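Local atomic coordinates of DNA repair and recombination protein radB (Thermococcus kodakarensis, PDB entry 2CVH), a protein that is probably involved in homologous recombination and DNA repair as a RecA-like, DNA-binding protein with very weak ATPase activity and no strand-exchange activity of its own. Residues I128-Q136 with A168-C176; R61-R69 with R210-D218. All coordinates share one frame; numbering follows the deposited sequence.

Interaction 1: I128-Q136 with A168-C176; sequences IAELSRQLQ and AEQTLGYRC
Arg175, Leu172 and Leu135 carry most of this contact, in which the short helix 170-174 lies beside the start of helix 128-145. The two run almost parallel, their axes 13° apart and 10.4 Å from each other at closest approach. Leu172 is a knob in a hole formed by Ile128, Leu131, Ser132 and Leu135. Its two methyl branches divide the work: CD2 meets Ile128 CG1 at 3.8 Å, while CD1 pushes deeper, 3.6 Å from Leu131 CG and equally near Leu135 CD1. A branched, purely apolar side chain suits a hole walled mainly by leucine and isoleucine carbons. Leu135 crosses Leu172 at about a right angle, and its CB lies against the aliphatic part of Arg175, whose CG is 3.4 Å away. The arginine chain bends at chi2 (74°), which carries its guanidinium over Ser132, with CB of that serine 3.5 Å from Arg175 CZ. At the edge of the same group, in its plane, Gln136 OE1 takes a weak but nearly straight hydrogen bond from Arg175 NE (3.4 Å, 166°). Ser132 OG donates to the carbonyl O of Ile128, one turn back. Replacing Arg175 by an alanine would probably uncover the flank of Leu135 and leave Gln136 OE1 without this donor. Beyond the contact, Leu135 also packs on Leu22 of the central sheet and Leu131 on Ile114. The chemistry thus passes from an apolar plug round Leu172 to a cation lightly tethered at Gln136; apolar packing and the arginine's aliphatic stem dominate, and the hydrogen bond to Gln136 adds little.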
loop_
_atom_site.group_PDB
_atom_site.type_symbol
_atom_site.label_atom_id
_atom_site.label_comp_id
_atom_site.label_asym_id
_atom_site.label_seq_id
_atom_site.Cartn_x
_atom_site.Cartn_y
_atom_site.Cartn_z
ATOM N N ILE A 128 3.534 19.466 5.816
ATOM C CA ILE A 128 4.292 18.738 4.803
ATOM C C ILE A 128 5.607 18.113 5.307
ATOM O O ILE A 128 6.026 17.058 4.825
ATOM C CB ILE A 128 4.542 19.632 3.568
ATOM C CG1 ILE A 128 4.911 18.770 2.359
ATOM C CG2 ILE A 128 5.628 20.658 3.867
ATOM C CD1 ILE A 128 4.806 19.488 1.033
ATOM N N ALA A 129 6.239 18.739 6.291
ATOM C CA ALA A 129 7.483 18.213 6.851
ATOM C C ALA A 129 7.206 17.020 7.785
ATOM O O ALA A 129 8.044 16.129 7.959
ATOM C CB ALA A 129 8.227 19.312 7.597
ATOM N N GLU A 130 6.030 17.023 8.398
ATOM C CA GLU A 130 5.619 15.944 9.291
ATOM C C GLU A 130 5.405 14.681 8.459
ATOM O O GLU A 130 5.656 13.563 8.922
ATOM C CB GLU A 130 4.328 16.333 10.021
ATOM C CG GLU A 130 4.506 16.534 11.517
ATOM C CD GLU A 130 4.804 15.239 12.254
ATOM O OE1 GLU A 130 5.473 15.305 13.307
ATOM O OE2 GLU A 130 4.370 14.161 11.787
ATOM N N LEU A 131 4.913 14.873 7.237
ATOM C CA LEU A 131 4.698 13.773 6.315
ATOM C C LEU A 131 6.078 13.220 5.975
ATOM O O LEU A 131 6.308 12.013 6.043
ATOM C CB LEU A 131 3.993 14.264 5.048
ATOM C CG LEU A 131 3.833 13.251 3.909
ATOM C CD1 LEU A 131 3.070 12.025 4.397
ATOM C CD2 LEU A 131 3.127 13.904 2.720
ATOM N N SER A 132 7.008 14.123 5.677
ATOM C CA SER A 132 8.384 13.752 5.347
ATOM C C SER A 132 9.047 13.015 6.514
ATOM O O SER A 132 9.908 12.159 6.309
ATOM C CB SER A 132 9.187 15.002 4.976
ATOM O OG SER A 132 8.588 15.672 3.880
ATOM N N ARG A 133 8.648 13.368 7.732
ATOM C CA ARG A 133 9.145 12.725 8.948
ATOM C C ARG A 133 8.775 11.243 8.864
ATOM O O ARG A 133 9.626 10.357 8.964
ATOM C CB ARG A 133 8.429 13.314 10.175
ATOM C CG ARG A 133 9.324 13.648 11.366
ATOM C CD ARG A 133 9.992 15.009 11.176
ATOM N NE ARG A 133 9.040 16.118 11.269
ATOM C CZ ARG A 133 9.342 17.388 11.017
ATOM N NH1 ARG A 133 10.572 17.724 10.646
ATOM N NH2 ARG A 133 8.423 18.330 11.173
ATOM N N GLN A 134 7.483 11.004 8.666
ATOM C CA GLN A 134 6.913 9.668 8.555
ATOM C C GLN A 134 7.502 8.855 7.409
ATOM O O GLN A 134 7.946 7.729 7.602
ATOM C CB GLN A 134 5.396 9.785 8.404
ATOM C CG GLN A 134 4.747 10.376 9.645
ATOM C CD GLN A 134 3.281 10.714 9.475
ATOM O OE1 GLN A 134 2.445 9.834 9.266
ATOM N NE2 GLN A 134 2.959 12.001 9.583
ATOM N N LEU A 135 7.518 9.437 6.218
ATOM C CA LEU A 135 8.048 8.750 5.056
ATOM C C LEU A 135 9.489 8.351 5.307
ATOM O O LEU A 135 9.879 7.210 5.048
ATOM C CB LEU A 135 7.899 9.617 3.800
ATOM C CG LEU A 135 6.452 9.792 3.300
ATOM C CD1 LEU A 135 6.417 10.726 2.099
ATOM C CD2 LEU A 135 5.824 8.437 2.924
ATOM N N GLN A 136 10.266 9.258 5.888
ATOM C CA GLN A 136 11.657 8.951 6.189
ATOM C C GLN A 136 11.768 7.816 7.197
ATOM O O GLN A 136 12.626 6.941 7.042
ATOM C CB GLN A 136 12.415 10.189 6.675
ATOM C CG GLN A 136 13.023 10.992 5.533
ATOM C CD GLN A 136 13.730 10.101 4.510
ATOM O OE1 GLN A 136 13.341 10.058 3.339
ATOM N NE2 GLN A 136 14.760 9.375 4.955
ATOM N N ALA A 168 1.768 12.583 -7.068
ATOM C CA ALA A 168 3.222 12.492 -6.909
ATOM C C ALA A 168 3.713 13.855 -6.397
ATOM O O ALA A 168 4.189 14.687 -7.175
ATOM C CB ALA A 168 3.884 12.152 -8.247
ATOM N N GLU A 169 3.592 14.074 -5.088
ATOM C CA GLU A 169 3.979 15.340 -4.450
ATOM C C GLU A 169 5.478 15.622 -4.223
ATOM O O GLU A 169 5.983 15.526 -3.098
ATOM C CB GLU A 169 3.188 15.527 -3.146
ATOM C CG GLU A 169 3.135 14.282 -2.257
ATOM C CD GLU A 169 2.199 14.422 -1.058
ATOM O OE1 GLU A 169 1.708 13.380 -0.567
ATOM O OE2 GLU A 169 1.952 15.561 -0.605
ATOM N N GLN A 170 6.170 15.981 -5.305
ATOM C CA GLN A 170 7.600 16.319 -5.290
ATOM C C GLN A 170 8.508 15.336 -4.534
ATOM O O GLN A 170 8.507 14.145 -4.834
ATOM C CB GLN A 170 7.800 17.743 -4.760
ATOM C CG GLN A 170 9.180 18.322 -5.042
ATOM C CD GLN A 170 9.640 19.276 -3.965
ATOM O OE1 GLN A 170 8.870 19.655 -3.082
ATOM N NE2 GLN A 170 10.905 19.655 -4.019
ATOM N N THR A 171 9.277 15.836 -3.565
ATOM C CA THR A 171 10.196 15.019 -2.776
ATOM C C THR A 171 9.411 13.919 -2.082
ATOM O O THR A 171 9.850 12.768 -2.022
ATOM C CB THR A 171 10.930 15.877 -1.711
ATOM O OG1 THR A 171 11.380 17.101 -2.309
ATOM C CG2 THR A 171 12.136 15.129 -1.143
ATOM N N LEU A 172 8.235 14.282 -1.572
ATOM C CA LEU A 172 7.364 13.324 -0.903
ATOM C C LEU A 172 7.026 12.265 -1.951
ATOM O O LEU A 172 6.957 11.068 -1.657
ATOM C CB LEU A 172 6.084 14.005 -0.396
ATOM C CG LEU A 172 6.148 14.987 0.781
ATOM C CD1 LEU A 172 6.726 14.294 1.995
ATOM C CD2 LEU A 172 6.966 16.206 0.422
ATOM N N GLY A 173 6.851 12.720 -3.185
ATOM C CA GLY A 173 6.561 11.806 -4.267
ATOM C C GLY A 173 7.770 10.910 -4.437
ATOM O O GLY A 173 7.652 9.689 -4.327
ATOM N N TYR A 174 8.940 11.508 -4.671
ATOM C CA TYR A 174 10.169 10.739 -4.863
ATOM C C TYR A 174 10.585 9.971 -3.610
ATOM O O TYR A 174 11.575 9.230 -3.623
ATOM C CB TYR A 174 11.305 11.620 -5.404
ATOM C CG TYR A 174 11.111 12.028 -6.856
ATOM C CD1 TYR A 174 10.612 13.292 -7.184
ATOM C CD2 TYR A 174 11.382 11.137 -7.898
ATOM C CE1 TYR A 174 10.383 13.654 -8.519
ATOM C CE2 TYR A 174 11.156 11.483 -9.224
ATOM C CZ TYR A 174 10.656 12.744 -9.525
ATOM O OH TYR A 174 10.432 13.106 -10.827
ATOM N N ARG A 175 9.825 10.160 -2.530
ATOM C CA ARG A 175 10.057 9.443 -1.280
ATOM C C ARG A 175 9.719 7.983 -1.596
ATOM O O ARG A 175 10.280 7.051 -1.004
ATOM C CB ARG A 175 9.119 9.950 -0.184
ATOM C CG ARG A 175 9.820 10.439 1.066
ATOM C CD ARG A 175 10.485 11.784 0.842
ATOM N NE ARG A 175 11.183 12.277 2.031
ATOM C CZ ARG A 175 11.135 13.538 2.455
ATOM N NH1 ARG A 175 10.413 14.436 1.790
ATOM N NH2 ARG A 175 11.824 13.907 3.529
ATOM N N CYS A 176 8.786 7.808 -2.529
ATOM C CA CYS A 176 8.345 6.498 -2.969
ATOM C C CYS A 176 8.983 6.233 -4.313
ATOM O O CYS A 176 8.715 6.926 -5.287
ATOM C CB CYS A 176 6.819 6.452 -3.062
ATOM S SG CYS A 176 5.974 6.701 -1.458
#

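Interaction 2: R61-R69 with R210-D218; sequences RLVQMAETR and RITERGIED
Helix 59-67 comes up against the turn joining two antiparallel strands, 206-212 and 215-218, and the backbones are nearest at Met65 and Arg214, whose CA atoms are 4.7 Å apart. The turn, type I from Thr212 to Gly215, is closed by paired backbone bonds between those two residues and offers its carbonyl oxygens to the helix. Gly215 takes backbone angles (115°/-101°) that would jam a side chain against the preceding carbonyl, and a CB would also strike Met65 CE; Met65 CG instead rests 3.8 Å from Gly215 CA. Arg61, in the helix, and Arg69, in the loop after it, both reach the turn. Bent at chi2 (60°), Arg61 sends NH2 to Thr212 O at 2.7 Å, almost in line with the carbonyl bond, while its NH1 adds a weak bond to Glu213 O. Met65 SD lies over one face of this guanidinium, offset toward the rim. Arg69 NH1 donates to Arg214 O at 2.7 Å, approaching from above the carbonyl plane. Arg214 crosses Thr68 obliquely: its CG packs against Thr68 CG2 at 3.3 Å and its NE makes a weak bond to Thr68 O. Although the Arg69 and Arg214 guanidinium groups are neighbours, Arg214 NH1 has a salt bridge with Glu217 OE2 (3.2 Å), which probably eases their repulsion. Thr212 OG1 completes the turn, accepting from Arg214 N in an ST turn and donating to Glu217 OE1. Ile211 lies close to Gly32 of the predicted ATP-binding loop. Long arginines suit this interface because their N-H groups can reach main-chain oxygens of the turn; these bonds mainly hold the contact, and no salt bridge joins the two segments.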
loop_
_atom_site.group_PDB
_atom_site.type_symbol
_atom_site.label_atom_id
_atom_site.label_comp_id
_atom_site.label_asym_id
_atom_site.label_seq_id
_atom_site.Cartn_x
_atom_site.Cartn_y
_atom_site.Cartn_z
ATOM N N ARG A 61 -12.720 -10.093 5.330
ATOM C CA ARG A 61 -12.233 -10.095 3.951
ATOM C C ARG A 61 -10.929 -10.902 3.863
ATOM O O ARG A 61 -10.759 -11.725 2.946
ATOM C CB ARG A 61 -12.056 -8.652 3.457
ATOM C CG ARG A 61 -11.702 -8.503 1.987
ATOM C CD ARG A 61 -12.768 -9.104 1.070
ATOM N NE ARG A 61 -12.502 -8.766 -0.326
ATOM C CZ ARG A 61 -12.268 -9.650 -1.290
ATOM N NH1 ARG A 61 -12.273 -10.953 -1.037
ATOM N NH2 ARG A 61 -11.977 -9.220 -2.508
ATOM N N LEU A 62 -10.035 -10.712 4.839
ATOM C CA LEU A 62 -8.783 -11.469 4.865
ATOM C C LEU A 62 -9.069 -12.957 5.117
ATOM O O LEU A 62 -8.425 -13.831 4.539
ATOM C CB LEU A 62 -7.845 -10.926 5.935
ATOM C CG LEU A 62 -6.531 -11.711 5.949
ATOM C CD1 LEU A 62 -5.646 -11.265 4.781
ATOM C CD2 LEU A 62 -5.825 -11.519 7.269
ATOM N N VAL A 63 -10.013 -13.234 6.018
ATOM C CA VAL A 63 -10.440 -14.611 6.328
ATOM C C VAL A 63 -10.978 -15.246 5.036
ATOM O O VAL A 63 -10.609 -16.364 4.677
ATOM C CB VAL A 63 -11.580 -14.619 7.399
ATOM C CG1 VAL A 63 -12.156 -16.012 7.566
ATOM C CG2 VAL A 63 -11.054 -14.104 8.720
ATOM N N GLN A 64 -11.846 -14.516 4.336
ATOM C CA GLN A 64 -12.413 -14.994 3.078
ATOM C C GLN A 64 -11.279 -15.300 2.135
ATOM O O GLN A 64 -11.147 -16.421 1.636
ATOM C CB GLN A 64 -13.316 -13.935 2.462
ATOM C CG GLN A 64 -13.972 -14.382 1.159
ATOM C CD GLN A 64 -14.982 -13.374 0.626
ATOM O OE1 GLN A 64 -16.085 -13.745 0.208
ATOM N NE2 GLN A 64 -14.611 -12.097 0.636
ATOM N N MET A 65 -10.403 -14.316 1.949
ATOM C CA MET A 65 -9.258 -14.484 1.062
ATOM C C MET A 65 -8.393 -15.675 1.478
ATOM O O MET A 65 -8.028 -16.498 0.643
ATOM C CB MET A 65 -8.438 -13.196 1.025
ATOM C CG MET A 65 -9.212 -12.014 0.448
ATOM S SD MET A 65 -8.371 -10.427 0.573
ATOM C CE MET A 65 -6.720 -10.982 0.014
ATOM N N ALA A 66 -8.123 -15.809 2.777
ATOM C CA ALA A 66 -7.294 -16.923 3.284
ATOM C C ALA A 66 -7.945 -18.284 2.982
ATOM O O ALA A 66 -7.329 -19.156 2.386
ATOM C CB ALA A 66 -7.060 -16.768 4.792
ATOM N N GLU A 67 -9.218 -18.423 3.347
ATOM C CA GLU A 67 -9.955 -19.659 3.139
ATOM C C GLU A 67 -10.040 -20.058 1.689
ATOM O O GLU A 67 -9.677 -21.183 1.347
ATOM C CB GLU A 67 -11.379 -19.537 3.672
ATOM C CG GLU A 67 -11.504 -19.646 5.153
ATOM C CD GLU A 67 -12.890 -19.327 5.613
ATOM O OE1 GLU A 67 -13.289 -19.833 6.675
ATOM O OE2 GLU A 67 -13.589 -18.554 4.928
ATOM N N THR A 68 -10.513 -19.133 0.846
ATOM C CA THR A 68 -10.685 -19.388 -0.582
ATOM C C THR A 68 -9.413 -19.819 -1.294
ATOM O O THR A 68 -9.453 -20.226 -2.455
ATOM C CB THR A 68 -11.274 -18.189 -1.330
ATOM O OG1 THR A 68 -12.290 -17.565 -0.540
ATOM C CG2 THR A 68 -11.936 -18.680 -2.586
ATOM N N ARG A 69 -8.285 -19.727 -0.604
ATOM C CA ARG A 69 -7.011 -20.131 -1.173
ATOM C C ARG A 69 -6.454 -21.275 -0.301
ATOM O O ARG A 69 -5.270 -21.622 -0.370
ATOM C CB ARG A 69 -6.092 -18.890 -1.233
ATOM C CG ARG A 69 -6.782 -17.708 -1.982
ATOM C CD ARG A 69 -6.132 -16.327 -1.783
ATOM N NE ARG A 69 -4.998 -16.147 -2.675
ATOM C CZ ARG A 69 -5.049 -15.515 -3.840
ATOM N NH1 ARG A 69 -6.180 -14.962 -4.255
ATOM N NH2 ARG A 69 -3.996 -15.559 -4.653
ATOM N N ARG A 210 -8.779 -8.496 -11.526
ATOM C CA ARG A 210 -10.170 -8.392 -11.069
ATOM C C ARG A 210 -10.278 -8.673 -9.574
ATOM O O ARG A 210 -9.509 -9.438 -9.019
ATOM C CB ARG A 210 -11.114 -9.320 -11.869
ATOM C CG ARG A 210 -10.680 -10.740 -11.893
ATOM C CD ARG A 210 -11.529 -11.606 -12.792
ATOM N NE ARG A 210 -10.854 -12.882 -13.043
ATOM C CZ ARG A 210 -11.181 -14.043 -12.478
ATOM N NH1 ARG A 210 -12.187 -14.116 -11.613
ATOM N NH2 ARG A 210 -10.520 -15.143 -12.805
ATOM N N ILE A 211 -11.162 -7.948 -8.916
ATOM C CA ILE A 211 -11.409 -8.125 -7.504
ATOM C C ILE A 211 -12.478 -9.194 -7.411
ATOM O O ILE A 211 -13.576 -9.015 -7.949
ATOM C CB ILE A 211 -11.927 -6.831 -6.850
ATOM C CG1 ILE A 211 -10.826 -5.737 -6.957
ATOM C CG2 ILE A 211 -12.373 -7.128 -5.384
ATOM C CD1 ILE A 211 -11.206 -4.364 -6.408
ATOM N N THR A 212 -12.131 -10.315 -6.789
ATOM C CA THR A 212 -13.042 -11.437 -6.615
ATOM C C THR A 212 -13.132 -11.816 -5.135
ATOM O O THR A 212 -12.588 -11.132 -4.274
ATOM C CB THR A 212 -12.563 -12.671 -7.364
ATOM O OG1 THR A 212 -11.392 -13.197 -6.715
ATOM C CG2 THR A 212 -12.257 -12.334 -8.809
ATOM N N GLU A 213 -13.821 -12.916 -4.853
ATOM C CA GLU A 213 -13.964 -13.393 -3.490
ATOM C C GLU A 213 -12.613 -13.844 -2.963
ATOM O O GLU A 213 -12.381 -13.795 -1.756
ATOM C CB GLU A 213 -14.955 -14.555 -3.430
ATOM C CG GLU A 213 -16.404 -14.115 -3.372
ATOM C CD GLU A 213 -17.023 -13.852 -4.741
ATOM O OE1 GLU A 213 -18.062 -14.484 -5.034
ATOM O OE2 GLU A 213 -16.492 -13.024 -5.520
ATOM N N ARG A 214 -11.716 -14.250 -3.870
ATOM C CA ARG A 214 -10.385 -14.712 -3.487
ATOM C C ARG A 214 -9.383 -13.584 -3.277
ATOM O O ARG A 214 -8.218 -13.849 -2.977
ATOM C CB ARG A 214 -9.809 -15.657 -4.529
ATOM C CG ARG A 214 -10.753 -16.720 -4.990
ATOM C CD ARG A 214 -10.067 -17.693 -5.944
ATOM N NE ARG A 214 -8.975 -18.415 -5.293
ATOM C CZ ARG A 214 -7.917 -18.896 -5.935
ATOM N NH1 ARG A 214 -7.812 -18.736 -7.247
ATOM N NH2 ARG A 214 -6.943 -19.502 -5.263
ATOM N N GLY A 215 -9.821 -12.339 -3.436
ATOM C CA GLY A 215 -8.925 -11.203 -3.281
ATOM C C GLY A 215 -8.767 -10.492 -4.619
ATOM O O GLY A 215 -9.665 -9.780 -5.078
ATOM N N ILE A 216 -7.655 -10.743 -5.286
ATOM C CA ILE A 216 -7.371 -10.133 -6.572
ATOM C C ILE A 216 -6.854 -11.221 -7.467
ATOM O O ILE A 216 -6.022 -12.031 -7.072
ATOM C CB ILE A 216 -6.355 -8.977 -6.433
ATOM C CG1 ILE A 216 -7.117 -7.683 -6.101
ATOM C CG2 ILE A 216 -5.528 -8.827 -7.706
ATOM C CD1 ILE A 216 -6.235 -6.541 -5.673
ATOM N N GLU A 217 -7.414 -11.292 -8.662
ATOM C CA GLU A 217 -7.023 -12.330 -9.603
ATOM C C GLU A 217 -6.692 -11.793 -10.979
ATOM O O GLU A 217 -6.992 -10.648 -11.302
ATOM C CB GLU A 217 -8.151 -13.381 -9.725
ATOM C CG GLU A 217 -8.428 -14.090 -8.411
ATOM C CD GLU A 217 -9.389 -15.247 -8.554
ATOM O OE1 GLU A 217 -10.550 -15.089 -8.167
ATOM O OE2 GLU A 217 -8.983 -16.325 -9.025
ATOM N N ASP A 218 -5.997 -12.614 -11.749
ATOM C CA ASP A 218 -5.697 -12.266 -13.112
ATOM C C ASP A 218 -7.029 -12.392 -13.842
ATOM O O ASP A 218 -7.914 -13.167 -13.436
ATOM C CB ASP A 218 -4.679 -13.226 -13.687
ATOM C CG ASP A 218 -3.303 -12.947 -13.174
ATOM O OD1 ASP A 218 -2.789 -11.878 -13.542
ATOM O OD2 ASP A 218 -2.775 -13.749 -12.372
HETATM O O HOH W 1 -4.497 -14.084 -7.608
#

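The two contacts lie on opposite sides of the chain's centre, with about 32 Å between their own centres and about 18 Å between nearest atoms. Along the chain, interaction 1 is nested within the loop closed by interaction 2: helix 59-67 comes first, then helices 128-145 and 170-174, and finally strands 206-212 and 215-218. All belong to one RecA-like P-loop ATPase domain built on a mixed sheet. Interaction 2 joins a helix to the hairpin at one border of that sheet, whereas interaction 1 pairs two helices near strand 22-26 in its interior. Each brings together parts separated in sequence, interaction 2 spanning the longer stretch of chain and lying nearer the predicted ATP site.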